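Local coordinates for protein hydrazine synthase subunit alpha (Candidatus Kuenenia stuttgartiensis, PDB 5C2V) that catalyses, within the hydrazine synthase complex, the condensation of hydroxylamine with ammonia to give hydrazine, using c-type heme, at residues N263-Y268 against P550-I555; R200-V205 against F400-N405; G429-F434 against V462-G467. All blocks are in the same frame, centred on the assembly; numbering follows the deposited sequence.

Interaction 1 (N263-Y268 against P550-I555). With HEC (heme c), chain B.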
loop_
_atom_site.group_PDB
_atom_site.type_symbol
_atom_site.label_atom_id
_atom_site.label_comp_id
_atom_site.label_asym_id
_atom_site.label_seq_id
_atom_site.Cartn_x
_atom_site.Cartn_y
_atom_site.Cartn_z
ATOM N N ASN D 263 -0.683 -23.236 20.924
ATOM C CA ASN D 263 -0.979 -24.268 21.907
ATOM C C ASN D 263 -1.214 -23.627 23.269
ATOM O O ASN D 263 -0.701 -22.544 23.545
ATOM C CB ASN D 263 0.151 -25.295 21.979
ATOM C CG ASN D 263 0.221 -26.172 20.744
ATOM O OD1 ASN D 263 1.289 -26.360 20.160
ATOM N ND2 ASN D 263 -0.922 -26.716 20.339
ATOM N N TRP D 264 -1.990 -24.295 24.118
ATOM C CA TRP D 264 -2.407 -23.701 25.384
ATOM C C TRP D 264 -1.237 -23.477 26.343
ATOM O O TRP D 264 -1.372 -22.759 27.334
ATOM C CB TRP D 264 -3.483 -24.567 26.049
ATOM C CG TRP D 264 -3.020 -25.923 26.481
ATOM C CD1 TRP D 264 -2.740 -26.990 25.678
ATOM C CD2 TRP D 264 -2.812 -26.367 27.827
ATOM N NE1 TRP D 264 -2.357 -28.066 26.439
ATOM C CE2 TRP D 264 -2.393 -27.710 27.761
ATOM C CE3 TRP D 264 -2.933 -25.758 29.079
ATOM C CZ2 TRP D 264 -2.095 -28.456 28.901
ATOM C CZ3 TRP D 264 -2.635 -26.498 30.209
ATOM C CH2 TRP D 264 -2.221 -27.832 30.112
ATOM N N ASP D 265 -0.096 -24.096 26.055
ATOM C CA ASP D 265 1.129 -23.808 26.794
ATOM C C ASP D 265 2.010 -22.803 26.050
ATOM O O ASP D 265 3.053 -22.389 26.556
ATOM C CB ASP D 265 1.913 -25.095 27.063
ATOM C CG ASP D 265 2.273 -25.834 25.792
ATOM O OD1 ASP D 265 1.511 -25.732 24.809
ATOM O OD2 ASP D 265 3.318 -26.518 25.774
ATOM N N GLY D 266 1.584 -22.410 24.853
ATOM C CA GLY D 266 2.336 -21.467 24.044
ATOM C C GLY D 266 3.564 -22.080 23.395
ATOM O O GLY D 266 4.591 -21.418 23.233
ATOM N N ALA D 267 3.458 -23.352 23.027
ATOM C CA ALA D 267 4.572 -24.083 22.434
ATOM C C ALA D 267 4.750 -23.799 20.943
ATOM O O ALA D 267 5.873 -23.789 20.440
ATOM C CB ALA D 267 4.390 -25.576 22.660
ATOM N N TYR D 268 3.646 -23.576 20.236
ATOM C CA TYR D 268 3.694 -23.479 18.780
ATOM C C TYR D 268 2.757 -22.412 18.200
ATOM O O TYR D 268 1.750 -22.746 17.576
ATOM C CB TYR D 268 3.364 -24.849 18.177
ATOM C CG TYR D 268 3.705 -25.019 16.713
ATOM C CD1 TYR D 268 5.024 -25.161 16.297
ATOM C CD2 TYR D 268 2.706 -25.074 15.750
ATOM C CE1 TYR D 268 5.338 -25.330 14.960
ATOM C CE2 TYR D 268 3.010 -25.244 14.412
ATOM C CZ TYR D 268 4.326 -25.371 14.022
ATOM O OH TYR D 268 4.631 -25.539 12.691
ATOM N N PRO D 550 10.372 -23.094 28.140
ATOM C CA PRO D 550 11.545 -23.813 28.655
ATOM C C PRO D 550 11.705 -25.212 28.059
ATOM O O PRO D 550 10.715 -25.933 27.926
ATOM C CB PRO D 550 11.268 -23.892 30.157
ATOM C CG PRO D 550 10.458 -22.679 30.439
ATOM C CD PRO D 550 9.590 -22.475 29.226
ATOM N N TYR D 551 12.934 -25.552 27.670
ATOM C CA TYR D 551 13.291 -26.875 27.142
ATOM C C TYR D 551 12.668 -27.160 25.771
ATOM O O TYR D 551 13.055 -28.106 25.085
ATOM C CB TYR D 551 12.898 -27.974 28.141
ATOM C CG TYR D 551 13.117 -29.379 27.633
ATOM C CD1 TYR D 551 14.395 -29.912 27.533
ATOM C CD2 TYR D 551 12.044 -30.172 27.244
ATOM C CE1 TYR D 551 14.599 -31.196 27.065
ATOM C CE2 TYR D 551 12.239 -31.456 26.774
ATOM C CZ TYR D 551 13.518 -31.963 26.687
ATOM O OH TYR D 551 13.715 -33.243 26.221
ATOM N N HIS D 552 11.723 -26.325 25.359
ATOM C CA HIS D 552 11.098 -26.472 24.054
ATOM C C HIS D 552 12.068 -26.126 22.939
ATOM O O HIS D 552 13.099 -25.491 23.166
ATOM C CB HIS D 552 9.850 -25.596 23.943
ATOM C CG HIS D 552 8.636 -26.194 24.579
ATOM N ND1 HIS D 552 8.569 -26.490 25.924
ATOM C CD2 HIS D 552 7.443 -26.559 24.053
ATOM C CE1 HIS D 552 7.385 -27.007 26.199
ATOM N NE2 HIS D 552 6.683 -27.060 25.081
ATOM N N GLY D 553 11.730 -26.553 21.731
ATOM C CA GLY D 553 12.506 -26.185 20.568
ATOM C C GLY D 553 11.596 -26.107 19.366
ATOM O O GLY D 553 10.578 -26.796 19.308
ATOM N N ARG D 554 11.963 -25.283 18.391
ATOM C CA ARG D 554 11.048 -25.044 17.277
ATOM C C ARG D 554 11.721 -25.105 15.914
ATOM O O ARG D 554 12.805 -24.562 15.717
ATOM C CB ARG D 554 10.343 -23.693 17.438
ATOM C CG ARG D 554 9.358 -23.408 16.313
ATOM C CD ARG D 554 8.179 -22.560 16.747
ATOM N NE ARG D 554 7.127 -22.599 15.734
ATOM C CZ ARG D 554 6.053 -21.818 15.727
ATOM N NH1 ARG D 554 5.877 -20.915 16.680
ATOM N NH2 ARG D 554 5.155 -21.940 14.759
ATOM N N ILE D 555 11.048 -25.752 14.971
ATOM C CA ILE D 555 11.588 -25.959 13.639
ATOM C C ILE D 555 10.873 -25.091 12.610
ATOM O O ILE D 555 9.699 -24.753 12.772
ATOM C CB ILE D 555 11.474 -27.437 13.215
ATOM C CG1 ILE D 555 10.013 -27.806 12.953
ATOM C CG2 ILE D 555 12.056 -28.346 14.283
ATOM C CD1 ILE D 555 9.833 -29.151 12.309
HETATM FE FE HEC B . 9.738 -16.156 10.378
HETATM C CHA HEC B . 7.276 -13.754 10.064
HETATM C CHB HEC B . 7.872 -17.727 12.787
HETATM C CHC HEC B . 12.347 -18.331 10.997
HETATM C CHD HEC B . 11.708 -14.470 8.135
HETATM N NA HEC B . 7.917 -15.808 11.255
HETATM C C1A HEC B . 7.066 -14.755 10.984
HETATM C C2A HEC B . 5.905 -14.883 11.838
HETATM C C3A HEC B . 6.065 -15.974 12.592
HETATM C C4A HEC B . 7.335 -16.581 12.241
HETATM C CMA HEC B . 5.075 -16.503 13.652
HETATM C CAA HEC B . 4.704 -13.912 11.864
HETATM C CBA HEC B . 3.555 -14.480 11.037
HETATM C CGA HEC B . 3.909 -14.505 9.571
HETATM O O1A HEC B . 3.718 -15.566 8.924
HETATM O O2A HEC B . 4.387 -13.467 9.046
HETATM N NB HEC B . 10.109 -17.669 11.761
HETATM C C1B HEC B . 9.083 -18.292 12.448
HETATM C C2B HEC B . 9.504 -19.647 12.740
HETATM C C3B HEC B . 10.736 -19.818 12.257
HETATM C C4B HEC B . 11.145 -18.577 11.626
HETATM C CMB HEC B . 8.676 -20.709 13.494
HETATM C CAB HEC B . 11.558 -21.124 12.351
HETATM C CBB HEC B . 12.792 -20.903 13.253
HETATM N NC HEC B . 11.657 -16.397 9.653
HETATM C C1C HEC B . 12.597 -17.295 10.124
HETATM C C2C HEC B . 13.853 -17.020 9.456
HETATM C C3C HEC B . 13.702 -15.894 8.755
HETATM C C4C HEC B . 12.301 -15.517 8.807
HETATM C CMC HEC B . 15.203 -17.694 9.783
HETATM C CAC HEC B . 14.806 -15.198 7.928
HETATM C CBC HEC B . 15.121 -13.819 8.549
HETATM N ND HEC B . 9.529 -14.383 9.280
HETATM C C1D HEC B . 10.483 -13.903 8.389
HETATM C C2D HEC B . 9.986 -12.700 7.761
HETATM C C3D HEC B . 8.594 -12.481 8.363
HETATM C C4D HEC B . 8.402 -13.567 9.295
HETATM C CMD HEC B . 10.708 -11.836 6.705
HETATM C CAD HEC B . 7.601 -11.339 8.061
HETATM C CBD HEC B . 8.203 -10.027 8.548
HETATM C CGD HEC B . 7.265 -8.895 8.233
HETATM O O1D HEC B . 7.689 -7.722 8.386
HETATM O O2D HEC B . 6.106 -9.163 7.822
HETATM O O HOH W 1 7.202 -23.804 12.598
#
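Arg554 brings its guanidinium over one face of the Tyr268 ring, a cation-pi contact with Arg554 CZ 4.0 Å from the ring centroid of Tyr268. The overlap is off centre: Arg554 NH2 lies above the rim, 3.4 Å from Tyr268 CE1, and the two planes are tilted by 40°. CG of Arg554 stands anti to its backbone N (chi1 -179°), and a bend at chi2 swings the otherwise extended chain across the tyrosine at about a right angle. On its opposite face the guanidinium meets heme c, with Arg554 NE 3.3 Å from methyl CMB of the heme. The flat cation therefore lies between the phenol ring and a heme methyl, and a hydrogen bond from NH1 to Pro269 O further restricts its rotation. A water bridges the two segments, 3.1 Å from Tyr268 OH; it donates to Ile555 O and accepts weakly from Arg554 NE.

Residues 263-268 form the loop between strands 256-262 and 270-273 of a four-stranded antiparallel sheet, consistent with a blade of the propeller, and turn in a type I beta turn from Asn263 to Gly266. Residues 553-555 belong to the strand that ends at Cys556, a covalent heme attachment, so the contact joins the propeller loop to the heme-binding part of the chain.

On 550-555, the CB of His552 faces the loop. His552 ND1 donates almost straight to Pro550 O (3.0 Å), with the acceptor in the ring plane, although the donor stands above the carbonyl plane. That bond fixes the ring so that NE2 makes a weak bond to Asp265 OD2, 3.5 Å from His552 NE2. Ala267 CB packs obliquely against the same ring, 3.5 Å from His552 CD2.

Interaction 2 (R200-V205 against F400-N405)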
loop_
_atom_site.group_PDB
_atom_site.type_symbol
_atom_site.label_atom_id
_atom_site.label_comp_id
_atom_site.label_asym_id
_atom_site.label_seq_id
_atom_site.Cartn_x
_atom_site.Cartn_y
_atom_site.Cartn_z
ATOM N N ARG D 200 -1.301 -33.239 37.742
ATOM C CA ARG D 200 -1.954 -34.433 37.232
ATOM C C ARG D 200 -1.406 -34.755 35.852
ATOM O O ARG D 200 -1.051 -35.898 35.566
ATOM C CB ARG D 200 -3.475 -34.247 37.187
ATOM C CG ARG D 200 -4.194 -35.144 36.185
ATOM C CD ARG D 200 -5.684 -35.248 36.493
ATOM N NE ARG D 200 -6.443 -35.837 35.391
ATOM C CZ ARG D 200 -6.476 -37.136 35.109
ATOM N NH1 ARG D 200 -5.787 -37.997 35.843
ATOM N NH2 ARG D 200 -7.199 -37.573 34.086
ATOM N N ILE D 201 -1.334 -33.738 34.999
ATOM C CA ILE D 201 -0.829 -33.921 33.644
ATOM C C ILE D 201 0.688 -34.129 33.577
ATOM O O ILE D 201 1.157 -35.133 33.042
ATOM C CB ILE D 201 -1.199 -32.716 32.755
ATOM C CG1 ILE D 201 -2.714 -32.490 32.768
ATOM C CG2 ILE D 201 -0.699 -32.927 31.336
ATOM C CD1 ILE D 201 -3.167 -31.306 31.938
ATOM N N THR D 202 1.447 -33.178 34.115
ATOM C CA THR D 202 2.911 -33.223 34.050
ATOM C C THR D 202 3.574 -34.070 35.138
ATOM O O THR D 202 4.565 -34.753 34.882
ATOM C CB THR D 202 3.513 -31.804 34.115
ATOM O OG1 THR D 202 3.167 -31.192 35.364
ATOM C CG2 THR D 202 2.996 -30.950 32.968
ATOM N N GLY D 203 3.026 -34.025 36.347
ATOM C CA GLY D 203 3.662 -34.654 37.492
ATOM C C GLY D 203 4.300 -33.653 38.440
ATOM O O GLY D 203 5.008 -34.031 39.374
ATOM N N HIS D 204 4.046 -32.371 38.193
ATOM C CA HIS D 204 4.526 -31.299 39.059
ATOM C C HIS D 204 3.552 -30.127 39.007
ATOM O O HIS D 204 2.935 -29.878 37.973
ATOM C CB HIS D 204 5.928 -30.849 38.638
ATOM C CG HIS D 204 6.614 -29.972 39.642
ATOM N ND1 HIS D 204 6.207 -28.682 39.908
ATOM C CD2 HIS D 204 7.688 -30.199 40.435
ATOM C CE1 HIS D 204 6.996 -28.155 40.827
ATOM N NE2 HIS D 204 7.904 -29.053 41.163
ATOM N N VAL D 205 3.416 -29.409 40.118
ATOM C CA VAL D 205 2.536 -28.246 40.161
ATOM C C VAL D 205 3.041 -27.164 39.212
ATOM O O VAL D 205 4.231 -27.104 38.900
ATOM C CB VAL D 205 2.421 -27.663 41.583
ATOM C CG1 VAL D 205 1.716 -28.645 42.506
ATOM C CG2 VAL D 205 3.795 -27.295 42.125
ATOM N N PHE D 400 4.797 -30.116 27.296
ATOM C CA PHE D 400 6.129 -30.510 27.735
ATOM C C PHE D 400 6.767 -29.490 28.679
ATOM O O PHE D 400 7.946 -29.598 29.013
ATOM C CB PHE D 400 7.020 -30.778 26.524
ATOM C CG PHE D 400 6.721 -32.085 25.847
ATOM C CD1 PHE D 400 5.699 -32.187 24.917
ATOM C CD2 PHE D 400 7.439 -33.223 26.174
ATOM C CE1 PHE D 400 5.415 -33.396 24.308
ATOM C CE2 PHE D 400 7.160 -34.435 25.569
ATOM C CZ PHE D 400 6.147 -34.522 24.635
ATOM N N THR D 401 5.999 -28.482 29.080
ATOM C CA THR D 401 6.475 -27.534 30.084
ATOM C C THR D 401 5.536 -27.440 31.288
ATOM O O THR D 401 4.311 -27.442 31.149
ATOM C CB THR D 401 6.669 -26.120 29.493
ATOM O OG1 THR D 401 7.011 -25.205 30.543
ATOM C CG2 THR D 401 5.401 -25.638 28.800
ATOM N N ALA D 402 6.135 -27.367 32.472
ATOM C CA ALA D 402 5.411 -27.207 33.729
ATOM C C ALA D 402 5.255 -25.725 34.070
ATOM O O ALA D 402 4.865 -25.372 35.183
ATOM C CB ALA D 402 6.106 -27.955 34.854
ATOM N N GLY D 403 5.585 -24.868 33.108
ATOM C CA GLY D 403 5.606 -23.432 33.320
ATOM C C GLY D 403 6.990 -22.870 33.579
ATOM O O GLY D 403 7.986 -23.444 33.133
ATOM N N LYS D 404 7.046 -21.743 34.282
ATOM C CA LYS D 404 8.270 -20.953 34.415
ATOM C C LYS D 404 9.463 -21.780 34.889
ATOM O O LYS D 404 9.389 -22.470 35.907
ATOM C CB LYS D 404 8.027 -19.787 35.379
ATOM C CG LYS D 404 9.272 -19.270 36.086
ATOM C CD LYS D 404 8.895 -18.427 37.296
ATOM C CE LYS D 404 10.120 -18.036 38.109
ATOM N NZ LYS D 404 9.752 -17.307 39.356
ATOM N N ASN D 405 10.544 -21.720 34.111
ATOM C CA ASN D 405 11.801 -22.415 34.405
ATOM C C ASN D 405 11.687 -23.940 34.352
ATOM O O ASN D 405 12.679 -24.649 34.527
ATOM C CB ASN D 405 12.350 -21.982 35.766
ATOM C CG ASN D 405 12.682 -20.505 35.815
ATOM O OD1 ASN D 405 12.455 -19.840 36.824
ATOM N ND2 ASN D 405 13.217 -19.983 34.717
#
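Thr202 and Ala402 mark the closest approach of the two backbones, their CA atoms 6.5 Å apart. Residues 200-205 come off the end of helix 196-201, where Gly203 breaks the helical path with a positive phi of 106°. Residues 400-405 include the short, loosely paired strand 401-403, and Gly403 has a positive phi as well. The two backbones are not bonded directly; instead Ser207, just beyond the first segment, makes backbone hydrogen bonds to Ala402 and Lys404. Near that junction the carbonyl oxygens Val205 O and Ala402 O come within 4.1 Å of each other.

Both CB atoms at the centre face across the contact. Thr202 holds OG1 between its backbone N and carbonyl carbon (chi1 62°), a placement that directs the methyl CG2 to Thr401 O, 4.2 Å from Thr202 CG2, while Thr202 OG1 lies 4.4 Å from Ala402 CB. These are loose van der Waals contacts, and the polar atoms involved are bonded elsewhere. The contact joins the end of helix 196-201 to strand 401-403, an outer strand of a three-stranded antiparallel sheet with 406-408 and 415-417.

Thr202 OG1 donates back to Ile198 O in the helix and accepts from His204 N, 3.2 Å from Thr202 OG1, the bond that defines an ST turn. A second ST turn sits on the other segment: Thr401 OG1 accepts from Gly403 N (3.0 Å) and also bonds Phe406 O. After the first turn, His204 ND1 donates to Val205 O, 2.7 Å from His204 ND1, in the carbonyl plane and on a lone pair, and the acceptor lies in the ring plane. The gamma subunit reaches both segments, its Glu28 forming a salt bridge with Arg200 and its Phe132 meeting Phe400 edge-to-face.

Interaction 3 (G429-F434 against V462-G467); sequences GTWICF and VRIIQG
At Trp431 and Ile464 the two strands come nearest, with CA atoms 11.1 Å apart, and the contact is made by side chains alone. CG of Trp431 is held between the backbone N and the carbonyl carbon (chi1 68°), a torsion that sends the indole across toward the other strand. The delta methyl of Ile464 arrives at the edge of the indole, near its plane, with Ile464 CD1 3.8 Å from Trp431 NE1 and 4.0 Å from Trp431 CZ2; the two side chains run antiparallel, side by side. Farther round the benzo ring, Val462 CG2 approaches obliquely, 4.3 Å from Trp431 CH2.

The contact joins two sheets. Strand 428-433 runs between antiparallel 517-522 and parallel 553-556, whereas strand 461-467 belongs to a four-stranded antiparallel sheet, bonded to 503-510 and 527-532. Trp431 and Ile432 also line the pocket of heme c; the indole lies between the two sheets and also touches the cofactor.

Its polar edge is satisfied despite burial: NE1 of Trp431 donates to Gln521 OE1 on strand 517-522, which fixes the rotation of the indole beside the isoleucine methyl. Tyr527, from strand 527-532, meets the same indole with its ring and also touches Ile464.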
loop_
_atom_site.group_PDB
_atom_site.type_symbol
_atom_site.label_atom_id
_atom_site.label_comp_id
_atom_site.label_asym_id
_atom_site.label_seq_id
_atom_site.Cartn_x
_atom_site.Cartn_y
_atom_site.Cartn_z
ATOM N N GLY D 429 15.956 -22.834 25.670
ATOM C CA GLY D 429 15.314 -23.680 24.678
ATOM C C GLY D 429 16.070 -23.611 23.364
ATOM O O GLY D 429 17.153 -23.039 23.309
ATOM N N THR D 430 15.519 -24.200 22.306
ATOM C CA THR D 430 16.228 -24.250 21.027
ATOM C C THR D 430 15.377 -23.872 19.813
ATOM O O THR D 430 14.145 -23.890 19.860
ATOM C CB THR D 430 16.811 -25.657 20.769
ATOM O OG1 THR D 430 15.763 -26.632 20.840
ATOM C CG2 THR D 430 17.884 -25.997 21.794
ATOM N N TRP D 431 16.042 -23.528 18.715
ATOM C CA TRP D 431 15.328 -23.390 17.450
ATOM C C TRP D 431 16.226 -23.715 16.262
ATOM O O TRP D 431 17.447 -23.549 16.321
ATOM C CB TRP D 431 14.722 -21.987 17.304
ATOM C CG TRP D 431 15.707 -20.871 17.132
ATOM C CD1 TRP D 431 16.200 -20.057 18.109
ATOM C CD2 TRP D 431 16.295 -20.425 15.903
ATOM N NE1 TRP D 431 17.067 -19.139 17.566
ATOM C CE2 TRP D 431 17.145 -19.346 16.214
ATOM C CE3 TRP D 431 16.190 -20.839 14.571
ATOM C CZ2 TRP D 431 17.884 -18.675 15.243
ATOM C CZ3 TRP D 431 16.927 -20.172 13.609
ATOM C CH2 TRP D 431 17.762 -19.102 13.949
ATOM N N ILE D 432 15.601 -24.195 15.190
ATOM C CA ILE D 432 16.317 -24.639 14.006
ATOM C C ILE D 432 15.571 -24.303 12.710
ATOM O O ILE D 432 14.356 -24.515 12.587
ATOM C CB ILE D 432 16.587 -26.163 14.067
ATOM C CG1 ILE D 432 17.164 -26.675 12.747
ATOM C CG2 ILE D 432 15.321 -26.920 14.432
ATOM C CD1 ILE D 432 17.502 -28.149 12.761
ATOM N N CYS D 433 16.318 -23.765 11.752
ATOM C CA CYS D 433 15.818 -23.514 10.410
ATOM C C CYS D 433 16.573 -24.396 9.422
ATOM O O CYS D 433 17.806 -24.427 9.423
ATOM C CB CYS D 433 15.971 -22.039 10.037
ATOM S SG CYS D 433 15.288 -21.605 8.420
ATOM N N PHE D 434 15.830 -25.109 8.585
ATOM C CA PHE D 434 16.425 -26.061 7.655
ATOM C C PHE D 434 17.122 -25.361 6.492
ATOM O O PHE D 434 18.198 -25.777 6.067
ATOM C CB PHE D 434 15.357 -27.025 7.139
ATOM C CG PHE D 434 14.650 -27.778 8.229
ATOM C CD1 PHE D 434 15.365 -28.344 9.273
ATOM C CD2 PHE D 434 13.271 -27.908 8.222
ATOM C CE1 PHE D 434 14.720 -29.034 10.283
ATOM C CE2 PHE D 434 12.620 -28.594 9.231
ATOM C CZ PHE D 434 13.345 -29.158 10.261
ATOM N N VAL D 462 23.718 -15.926 11.722
ATOM C CA VAL D 462 22.467 -15.269 12.066
ATOM C C VAL D 462 22.623 -14.474 13.356
ATOM O O VAL D 462 23.297 -14.912 14.300
ATOM C CB VAL D 462 21.300 -16.274 12.230
ATOM C CG1 VAL D 462 20.915 -16.878 10.888
ATOM C CG2 VAL D 462 21.652 -17.361 13.236
ATOM N N ARG D 463 22.006 -13.296 13.380
ATOM C CA ARG D 463 21.964 -12.467 14.575
ATOM C C ARG D 463 20.634 -12.650 15.293
ATOM O O ARG D 463 19.568 -12.568 14.682
ATOM C CB ARG D 463 22.175 -10.990 14.230
ATOM C CG ARG D 463 22.068 -10.065 15.435
ATOM C CD ARG D 463 22.204 -8.598 15.055
ATOM N NE ARG D 463 23.524 -8.279 14.518
ATOM C CZ ARG D 463 23.761 -7.997 13.241
ATOM N NH1 ARG D 463 22.764 -7.988 12.366
ATOM N NH2 ARG D 463 24.995 -7.719 12.839
ATOM N N ILE D 464 20.707 -12.903 16.594
ATOM C CA ILE D 464 19.525 -13.098 17.417
ATOM C C ILE D 464 19.381 -11.947 18.404
ATOM O O ILE D 464 20.289 -11.675 19.205
ATOM C CB ILE D 464 19.572 -14.430 18.182
ATOM C CG1 ILE D 464 20.038 -15.558 17.258
ATOM C CG2 ILE D 464 18.208 -14.745 18.776
ATOM C CD1 ILE D 464 20.167 -16.897 17.947
ATOM N N ILE D 465 18.224 -11.295 18.332
ATOM C CA ILE D 465 17.946 -10.047 19.032
ATOM C C ILE D 465 16.784 -10.198 20.012
ATOM O O ILE D 465 15.756 -10.776 19.668
ATOM C CB ILE D 465 17.607 -8.924 18.023
ATOM C CG1 ILE D 465 18.801 -8.643 17.109
ATOM C CG2 ILE D 465 17.158 -7.657 18.736
ATOM C CD1 ILE D 465 18.494 -7.675 15.987
ATOM N N GLN D 466 16.944 -9.676 21.226
ATOM C CA GLN D 466 15.865 -9.699 22.212
ATOM C C GLN D 466 15.244 -8.321 22.413
ATOM O O GLN D 466 15.937 -7.359 22.745
ATOM C CB GLN D 466 16.365 -10.231 23.555
ATOM C CG GLN D 466 15.299 -10.250 24.640
ATOM C CD GLN D 466 15.836 -10.705 25.981
ATOM O OE1 GLN D 466 16.943 -11.234 26.073
ATOM N NE2 GLN D 466 15.050 -10.501 27.033
ATOM N N GLY D 467 13.934 -8.233 22.208
ATOM C CA GLY D 467 13.208 -6.999 22.438
ATOM C C GLY D 467 13.075 -6.644 23.905
ATOM O O GLY D 467 12.634 -7.461 24.714
#

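Overall arrangement
Interactions 1 and 2 have centres 13 Å apart and meet at His552, whose CE1 packs 3.5 Å from Thr401 CB, and Asp265 OD2 lies near the methyl of the same threonine. Interaction 1 continues into interaction 3 through parallel strands 553-556 and 428-433, where Arg554 O and Ile432 N are 2.9 Å apart and probably hydrogen-bonded. Both border the heme c that has Tyr564 as axial ligand: Arg554 in interaction 1 and Trp431 in interaction 3 contact it. Interaction 2 lies apart from the heme, its centre 24 Å from that of interaction 3, and is linked to the heme surroundings through interaction 1.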